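Local coordinates for protein insect group II chitinase (Ostrinia furnacalis, PDB 5Y2A) that probably hydrolyses internal beta-1,4 bonds of chitin, as a catalytic domain of an insect group II chitinase of glycoside hydrolase family 18, at residues V245-G257 against Y267-F281. Residues are numbered along the deposited sequence; the frame is centred on the assembly and turned at random.
Sequences VPFYGQSFSVVEG and YAGGEAGDETRARGF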
ATOM      1  N   VAL A 245      13.553  12.093 -13.748  1.00 11.52           N
ATOM      2  CA  VAL A 245      14.628  11.573 -12.909  1.00 13.13           C
ATOM      3  C   VAL A 245      14.000  11.196 -11.573  1.00 11.35           C
ATOM      4  O   VAL A 245      13.349  12.044 -10.947  1.00 11.80           O
ATOM      5  CB  VAL A 245      15.747  12.613 -12.719  1.00 12.59           C
ATOM      6  CG1 VAL A 245      16.859  12.062 -11.823  1.00 13.76           C
ATOM      7  CG2 VAL A 245      16.300  13.088 -14.065  1.00 12.39           C
ATOM      8  N   PRO A 246      14.165   9.961 -11.093  1.00 15.27           N
ATOM      9  CA  PRO A 246      13.616   9.598  -9.778  1.00 12.21           C
ATOM     10  C   PRO A 246      14.512  10.121  -8.659  1.00 12.97           C
ATOM     11  O   PRO A 246      15.738   9.997  -8.716  1.00 11.20           O
ATOM     12  CB  PRO A 246      13.608   8.065  -9.812  1.00 11.49           C
ATOM     13  CG  PRO A 246      14.812   7.733 -10.680  1.00 12.70           C
ATOM     14  CD  PRO A 246      14.860   8.831 -11.737  1.00 14.20           C
ATOM     15  N   PHE A 247      13.892  10.717  -7.638  1.00 10.50           N
ATOM     16  CA  PHE A 247      14.590  11.155  -6.434  1.00 10.33           C
ATOM     17  C   PHE A 247      14.440  10.144  -5.296  1.00 12.24           C
ATOM     18  O   PHE A 247      14.494  10.511  -4.117  1.00 11.65           O
ATOM     19  CB  PHE A 247      14.085  12.534  -5.994  1.00 11.76           C
ATOM     20  CG  PHE A 247      14.560  13.692  -6.865  1.00 11.33           C
ATOM     21  CD1 PHE A 247      15.363  13.477  -7.980  1.00 11.42           C
ATOM     22  CD2 PHE A 247      14.205  15.002  -6.545  1.00 13.90           C
ATOM     23  CE1 PHE A 247      15.801  14.551  -8.768  1.00 13.66           C
ATOM     24  CE2 PHE A 247      14.630  16.085  -7.327  1.00 11.38           C
ATOM     25  CZ  PHE A 247      15.436  15.859  -8.436  1.00 12.67           C
ATOM     26  N   TYR A 248      14.268   8.867  -5.640  1.00 13.09           N
ATOM     27  CA  TYR A 248      14.013   7.801  -4.682  1.00 13.39           C
ATOM     28  C   TYR A 248      14.603   6.521  -5.248  1.00 13.05           C
ATOM     29  O   TYR A 248      14.939   6.440  -6.433  1.00 12.88           O
ATOM     30  CB  TYR A 248      12.510   7.609  -4.427  1.00 11.81           C
ATOM     31  CG  TYR A 248      11.801   7.181  -5.688  1.00 12.93           C
ATOM     32  CD1 TYR A 248      11.366   8.125  -6.610  1.00 13.55           C
ATOM     33  CD2 TYR A 248      11.608   5.831  -5.986  1.00 13.38           C
ATOM     34  CE1 TYR A 248      10.753   7.748  -7.785  1.00 14.82           C
ATOM     35  CE2 TYR A 248      10.993   5.443  -7.164  1.00 13.42           C
ATOM     36  CZ  TYR A 248      10.565   6.413  -8.057  1.00 15.78           C
ATOM     37  OH  TYR A 248       9.945   6.054  -9.230  1.00 16.26           O
ATOM     38  N   GLY A 249      14.680   5.502  -4.406  1.00 11.65           N
ATOM     39  CA  GLY A 249      15.180   4.206  -4.815  1.00 12.37           C
ATOM     40  C   GLY A 249      14.115   3.133  -4.698  1.00 14.25           C
ATOM     41  O   GLY A 249      13.173   3.256  -3.915  1.00 13.30           O
ATOM     42  N   GLN A 250      14.259   2.090  -5.510  1.00 11.69           N
ATOM     43  CA  GLN A 250      13.473   0.875  -5.359  1.00 12.93           C
ATOM     44  C   GLN A 250      14.270  -0.101  -4.507  1.00 15.13           C
ATOM     45  O   GLN A 250      15.423  -0.405  -4.826  1.00 14.26           O
ATOM     46  CB  GLN A 250      13.154   0.256  -6.721  1.00 12.52           C
ATOM     47  CG  GLN A 250      12.165   1.058  -7.553  1.00 13.79           C
ATOM     48  CD  GLN A 250      10.734   0.867  -7.092  1.00 15.67           C
ATOM     49  OE1 GLN A 250      10.444   0.006  -6.259  1.00 13.36           O
ATOM     50  NE2 GLN A 250       9.828   1.681  -7.624  1.00 15.43           N
ATOM     51  N   SER A 251      13.664  -0.580  -3.423  1.00 11.44           N
ATOM     52  CA  SER A 251      14.356  -1.414  -2.456  1.00 12.51           C
ATOM     53  C   SER A 251      13.855  -2.849  -2.521  1.00 13.64           C
ATOM     54  O   SER A 251      12.711  -3.118  -2.911  1.00 12.02           O
ATOM     55  CB  SER A 251      14.183  -0.881  -1.033  1.00 12.78           C
ATOM     56  OG  SER A 251      12.871  -1.138  -0.579  1.00 12.53           O
ATOM     57  N   PHE A 252      14.738  -3.763  -2.124  1.00 12.58           N
ATOM     58  CA  PHE A 252      14.506  -5.194  -2.211  1.00 14.19           C
ATOM     59  C   PHE A 252      15.051  -5.877  -0.968  1.00 16.03           C
ATOM     60  O   PHE A 252      16.008  -5.405  -0.347  1.00 15.48           O
ATOM     61  CB  PHE A 252      15.208  -5.846  -3.416  1.00 11.88           C
ATOM     62  CG  PHE A 252      14.904  -5.220  -4.755  1.00 13.68           C
ATOM     63  CD1 PHE A 252      15.442  -3.991  -5.111  1.00 16.03           C
ATOM     64  CD2 PHE A 252      14.151  -5.909  -5.691  1.00 14.17           C
ATOM     65  CE1 PHE A 252      15.192  -3.442  -6.355  1.00 14.74           C
ATOM     66  CE2 PHE A 252      13.900  -5.366  -6.939  1.00 13.39           C
ATOM     67  CZ  PHE A 252      14.418  -4.134  -7.271  1.00 15.43           C
ATOM     68  N   SER A 253      14.452  -7.016  -0.631  1.00 15.71           N
ATOM     69  CA  SER A 253      15.035  -7.968   0.312  1.00 15.50           C
ATOM     70  C   SER A 253      15.499  -9.188  -0.483  1.00 14.70           C
ATOM     71  O   SER A 253      14.691  -9.812  -1.178  1.00 15.34           O
ATOM     72  CB  SER A 253      14.026  -8.356   1.392  1.00 15.96           C
ATOM     73  OG  SER A 253      13.628  -7.215   2.151  1.00 14.57           O
ATOM     74  N   VAL A 254      16.801  -9.523  -0.385  1.00 18.28           N
ATOM     75  CA  VAL A 254      17.433 -10.507  -1.265  1.00 18.46           C
ATOM     76  C   VAL A 254      17.406 -11.889  -0.617  1.00 19.53           C
ATOM     77  O   VAL A 254      17.651 -12.034   0.588  1.00 16.67           O
ATOM     78  CB  VAL A 254      18.877 -10.084  -1.604  1.00 17.06           C
ATOM     79  CG1 VAL A 254      19.534 -11.101  -2.569  1.00 15.20           C
ATOM     80  CG2 VAL A 254      18.901  -8.680  -2.228  1.00 16.74           C
ATOM     81  N   VAL A 255      17.126 -12.913  -1.429  1.00 20.18           N
ATOM     82  CA  VAL A 255      17.128 -14.290  -0.943  1.00 22.95           C
ATOM     83  C   VAL A 255      18.485 -14.624  -0.326  1.00 23.69           C
ATOM     84  O   VAL A 255      19.540 -14.255  -0.857  1.00 22.12           O
ATOM     85  CB  VAL A 255      16.768 -15.250  -2.088  1.00 25.37           C
ATOM     86  CG1 VAL A 255      17.049 -16.695  -1.703  1.00 24.69           C
ATOM     87  CG2 VAL A 255      15.310 -15.071  -2.495  1.00 21.30           C
ATOM     88  N   GLU A 256      18.459 -15.305   0.819  1.00 23.92           N
ATOM     89  CA  GLU A 256      19.689 -15.695   1.506  1.00 26.46           C
ATOM     90  C   GLU A 256      20.645 -16.401   0.552  1.00 26.10           C
ATOM     91  O   GLU A 256      20.239 -17.274  -0.221  1.00 24.15           O
ATOM     92  CB  GLU A 256      19.376 -16.624   2.676  1.00 33.31           C
ATOM     93  CG  GLU A 256      20.580 -16.900   3.567  1.00 37.24           C
ATOM     94  CD  GLU A 256      20.193 -17.556   4.874  1.00 56.44           C
ATOM     95  OE1 GLU A 256      20.100 -18.802   4.885  1.00 61.47           O
ATOM     96  OE2 GLU A 256      19.963 -16.847   5.876  1.00 65.27           O
ATOM     97  N   GLY A 257      21.910 -15.993   0.588  1.00 26.77           N
ATOM     98  CA  GLY A 257      22.938 -16.622  -0.213  1.00 25.56           C
ATOM     99  C   GLY A 257      22.968 -16.232  -1.674  1.00 28.89           C
ATOM    100  O   GLY A 257      23.784 -16.782  -2.422  1.00 29.26           O
ATOM    101  N   TYR A 267      12.782 -11.754  -2.376  1.00 16.62           N
ATOM    102  CA  TYR A 267      11.560 -12.303  -1.816  1.00 19.49           C
ATOM    103  C   TYR A 267      10.573 -11.252  -1.320  1.00 20.64           C
ATOM    104  O   TYR A 267       9.440 -11.611  -0.978  1.00 17.52           O
ATOM    105  CB  TYR A 267      11.894 -13.266  -0.663  1.00 18.72           C
ATOM    106  CG  TYR A 267      12.543 -12.601   0.534  1.00 18.24           C
ATOM    107  CD1 TYR A 267      11.773 -12.056   1.553  1.00 17.24           C
ATOM    108  CD2 TYR A 267      13.924 -12.523   0.647  1.00 18.32           C
ATOM    109  CE1 TYR A 267      12.353 -11.447   2.641  1.00 19.12           C
ATOM    110  CE2 TYR A 267      14.520 -11.918   1.747  1.00 18.10           C
ATOM    111  CZ  TYR A 267      13.727 -11.384   2.740  1.00 17.71           C
ATOM    112  OH  TYR A 267      14.307 -10.772   3.836  1.00 18.37           O
ATOM    113  N   ALA A 268      10.959  -9.979  -1.273  1.00 16.83           N
ATOM    114  CA  ALA A 268      10.073  -8.925  -0.796  1.00 15.69           C
ATOM    115  C   ALA A 268      10.676  -7.581  -1.181  1.00 16.28           C
ATOM    116  O   ALA A 268      11.819  -7.501  -1.631  1.00 14.50           O
ATOM    117  CB  ALA A 268       9.873  -9.005   0.720  1.00 16.07           C
ATOM    118  N   GLY A 269       9.891  -6.528  -1.011  1.00 16.63           N
ATOM    119  CA  GLY A 269      10.465  -5.201  -1.006  1.00 15.09           C
ATOM    120  C   GLY A 269      11.370  -5.026   0.200  1.00 15.43           C
ATOM    121  O   GLY A 269      11.363  -5.815   1.147  1.00 17.04           O
ATOM    122  N   GLY A 270      12.181  -3.979   0.164  1.00 12.44           N
ATOM    123  CA  GLY A 270      13.020  -3.666   1.305  1.00 13.58           C
ATOM    124  C   GLY A 270      12.217  -3.202   2.509  1.00 15.17           C
ATOM    125  O   GLY A 270      11.059  -2.809   2.400  1.00 11.38           O
ATOM    126  N   GLU A 271      12.843  -3.292   3.687  1.00 15.27           N
ATOM    127  CA  GLU A 271      12.302  -2.671   4.895  1.00 15.73           C
ATOM    128  C   GLU A 271      11.940  -1.214   4.630  1.00 13.38           C
ATOM    129  O   GLU A 271      12.658  -0.498   3.926  1.00 11.97           O
ATOM    130  CB  GLU A 271      13.334  -2.733   6.031  1.00 16.68           C
ATOM    131  CG  GLU A 271      13.647  -4.114   6.591  1.00 15.07           C
ATOM    132  CD  GLU A 271      12.496  -4.682   7.411  1.00 19.05           C
ATOM    133  OE1 GLU A 271      11.899  -3.916   8.194  1.00 20.30           O
ATOM    134  OE2 GLU A 271      12.191  -5.880   7.276  1.00 23.45           O
ATOM    135  N   ALA A 272      10.817  -0.779   5.198  1.00 13.66           N
ATOM    136  CA  ALA A 272      10.347   0.584   4.975  1.00 14.66           C
ATOM    137  C   ALA A 272      11.271   1.597   5.643  1.00 15.05           C
ATOM    138  O   ALA A 272      11.867   1.331   6.687  1.00 13.69           O
ATOM    139  CB  ALA A 272       8.929   0.756   5.514  1.00 15.19           C
ATOM    140  N   GLY A 273      11.381   2.779   5.029  1.00 13.63           N
ATOM    141  CA  GLY A 273      12.093   3.869   5.658  1.00 14.87           C
ATOM    142  C   GLY A 273      11.276   4.544   6.749  1.00 14.52           C
ATOM    143  O   GLY A 273      10.044   4.479   6.768  1.00 14.40           O
ATOM    144  N   ASP A 274      11.983   5.232   7.656  1.00 15.95           N
ATOM    145  CA  ASP A 274      11.319   5.886   8.784  1.00 16.48           C
ATOM    146  C   ASP A 274      10.360   6.970   8.314  1.00 14.75           C
ATOM    147  O   ASP A 274       9.311   7.198   8.928  1.00 14.78           O
ATOM    148  CB  ASP A 274      12.341   6.512   9.734  1.00 20.62           C
ATOM    149  CG  ASP A 274      13.216   5.492  10.428  1.00 30.07           C
ATOM    150  OD1 ASP A 274      12.928   4.278  10.346  1.00 23.23           O
ATOM    151  OD2 ASP A 274      14.191   5.922  11.080  1.00 31.95           O
ATOM    152  N   GLU A 275      10.717   7.670   7.247  1.00 12.88           N
ATOM    153  CA  GLU A 275       9.900   8.790   6.805  1.00 14.15           C
ATOM    154  C   GLU A 275       8.908   8.399   5.722  1.00 16.57           C
ATOM    155  O   GLU A 275       7.747   8.822   5.772  1.00 15.28           O
ATOM    156  CB  GLU A 275      10.796   9.924   6.297  1.00 16.39           C
ATOM    157  CG  GLU A 275      11.459  10.724   7.406  1.00 15.96           C
ATOM    158  CD  GLU A 275      12.708  10.059   7.955  1.00 22.06           C
ATOM    159  OE1 GLU A 275      13.445   9.409   7.184  1.00 19.96           O
ATOM    160  OE2 GLU A 275      12.947  10.187   9.172  1.00 26.89           O
ATOM    161  N   THR A 276       9.319   7.591   4.745  1.00 12.24           N
ATOM    162  CA  THR A 276       8.407   7.269   3.654  1.00 14.56           C
ATOM    163  C   THR A 276       7.490   6.089   3.957  1.00 13.42           C
ATOM    164  O   THR A 276       6.412   6.000   3.357  1.00 12.41           O
ATOM    165  CB  THR A 276       9.192   7.029   2.351  1.00 12.11           C
ATOM    166  OG1 THR A 276      10.209   6.034   2.544  1.00 13.39           O
ATOM    167  CG2 THR A 276       9.835   8.347   1.879  1.00 13.16           C
ATOM    168  N   ARG A 277       7.873   5.204   4.874  1.00 11.63           N
ATOM    169  CA  ARG A 277       6.974   4.183   5.427  1.00 13.92           C
ATOM    170  C   ARG A 277       6.291   3.360   4.338  1.00 17.70           C
ATOM    171  O   ARG A 277       5.087   3.107   4.379  1.00 17.51           O
ATOM    172  CB  ARG A 277       5.928   4.845   6.328  1.00 16.97           C
ATOM    173  CG  ARG A 277       6.519   5.702   7.428  1.00 16.73           C
ATOM    174  CD  ARG A 277       5.480   6.682   7.949  1.00 15.94           C
ATOM    175  NE  ARG A 277       5.321   7.697   6.910  1.00 18.20           N
ATOM    176  CZ  ARG A 277       4.269   8.491   6.749  1.00 15.66           C
ATOM    177  NH1 ARG A 277       3.231   8.431   7.574  1.00 13.89           N
ATOM    178  NH2 ARG A 277       4.260   9.346   5.737  1.00 18.10           N
ATOM    179  N   ALA A 278       7.072   2.915   3.358  1.00 12.11           N
ATOM    180  CA  ALA A 278       6.506   2.105   2.284  1.00 15.03           C
ATOM    181  C   ALA A 278       7.547   1.083   1.859  1.00 16.55           C
ATOM    182  O   ALA A 278       8.543   1.449   1.228  1.00 13.37           O
ATOM    183  CB  ALA A 278       6.078   2.982   1.106  1.00 17.60           C
ATOM    184  N   ARG A 279       7.297  -0.192   2.154  1.00 15.23           N
ATOM    185  CA  ARG A 279       8.244  -1.222   1.759  1.00 13.01           C
ATOM    186  C   ARG A 279       8.416  -1.205   0.243  1.00 13.16           C
ATOM    187  O   ARG A 279       7.453  -1.036  -0.506  1.00 12.54           O
ATOM    188  CB  ARG A 279       7.763  -2.602   2.217  1.00 14.24           C
ATOM    189  CG  ARG A 279       7.718  -2.833   3.743  1.00 15.62           C
ATOM    190  CD  ARG A 279       7.324  -4.284   4.003  1.00 19.92           C
ATOM    191  NE  ARG A 279       8.375  -5.184   3.528  1.00 22.21           N
ATOM    192  CZ  ARG A 279       9.319  -5.718   4.296  1.00 23.47           C
ATOM    193  NH1 ARG A 279       9.312  -5.514   5.607  1.00 20.65           N
ATOM    194  NH2 ARG A 279      10.244  -6.499   3.758  1.00 19.38           N
ATOM    195  N   GLY A 280       9.653  -1.390  -0.208  1.00  9.09           N
ATOM    196  CA  GLY A 280       9.989  -1.315  -1.617  1.00 12.68           C
ATOM    197  C   GLY A 280      10.443   0.047  -2.094  1.00 12.85           C
ATOM    198  O   GLY A 280      10.866   0.167  -3.248  1.00 12.62           O
ATOM    199  N   PHE A 281      10.462   1.047  -1.213  1.00 13.56           N
ATOM    200  CA  PHE A 281      10.648   2.438  -1.590  1.00 14.08           C
ATOM    201  C   PHE A 281      11.505   3.113  -0.526  1.00 12.80           C
ATOM    202  O   PHE A 281      11.296   2.893   0.670  1.00 10.59           O
ATOM    203  CB  PHE A 281       9.267   3.115  -1.725  1.00 17.60           C
ATOM    204  CG  PHE A 281       9.313   4.572  -2.063  1.00 18.43           C
ATOM    205  CD1 PHE A 281       9.472   5.532  -1.071  1.00 21.79           C
ATOM    206  CD2 PHE A 281       9.135   4.991  -3.373  1.00 23.27           C
ATOM    207  CE1 PHE A 281       9.494   6.878  -1.384  1.00 26.10           C
ATOM    208  CE2 PHE A 281       9.155   6.342  -3.692  1.00 22.48           C
ATOM    209  CZ  PHE A 281       9.333   7.282  -2.697  1.00 24.07           C
TER
HETATM  210  O   HOH W   1      11.880   0.319   1.373  1.00 12.30           O
HETATM  211  O   HOH W   2      12.660  -8.182   4.648  1.00 27.02           O
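Ser-251 N donates to Gly-280 O (2.9 Å, 171° at the hydrogen), while Ser-253 N reaches Ala-268 O and Tyr-267 N reaches Ser-253 O. Gly-270 N gives only weak bonds to Ser-251 O and OG. Glycine suits both positions: a side chain on Gly-270 would collide with Ser-251 OG, and at the positive phi of Gly-280, in the type II turn 278-281, a CB would jam against the carbonyl oxygen of the residue before.

The serine hydroxyls extend this grip. With OG anti to its carbonyl carbon (chi1 -61°), Ser-253 donates to Gly-269 O at 2.8 Å; Arg-279 NH2 binds that oxygen from the opposite face of its plane. Arg-279 NH1 forms a salt bridge with Glu-271 OE2, its hydrogen bond weak, while Glu-271 OE1 pairs with Lys-90 of the second subunit. Water 2 joins Ser-253 OG, Tyr-267 OH and Arg-279 NH2. Ser-251 OG holds water 1 at 2.6 Å, near Glu-271 O and Phe-281 O, either of which it could bond.

Topologically, strand 241-254 is the seventh strand of the family 18 TIM barrel and runs on past it to form a hairpin with strand 266-269; the chain then loops out and returns at Phe-281 alongside Gln-250. Strand 315-318 also pairs with 241-254, antiparallel, consistent with the chitinase insertion domain between the seventh and eighth barrel strands.

Two aromatic contacts finish the interface. Ser-253 CB sits over one face of the Tyr-267 ring, 3.8 Å from its centroid, a CH-pi contact, while Val-254 O lies at the ring edge; Tyr-267 OH bonds Asp-314. Replacing Tyr-267 by alanine would probably uncover Ser-253 CB and cost Asp-314 and water 2 their bonds to the phenol. The Tyr-248 and Phe-281 rings lie nearly parallel (19°) but slid apart, Phe-281 CE2 resting 3.4 Å from Tyr-248 CD2, while Tyr-248 OH bonds Asp-196.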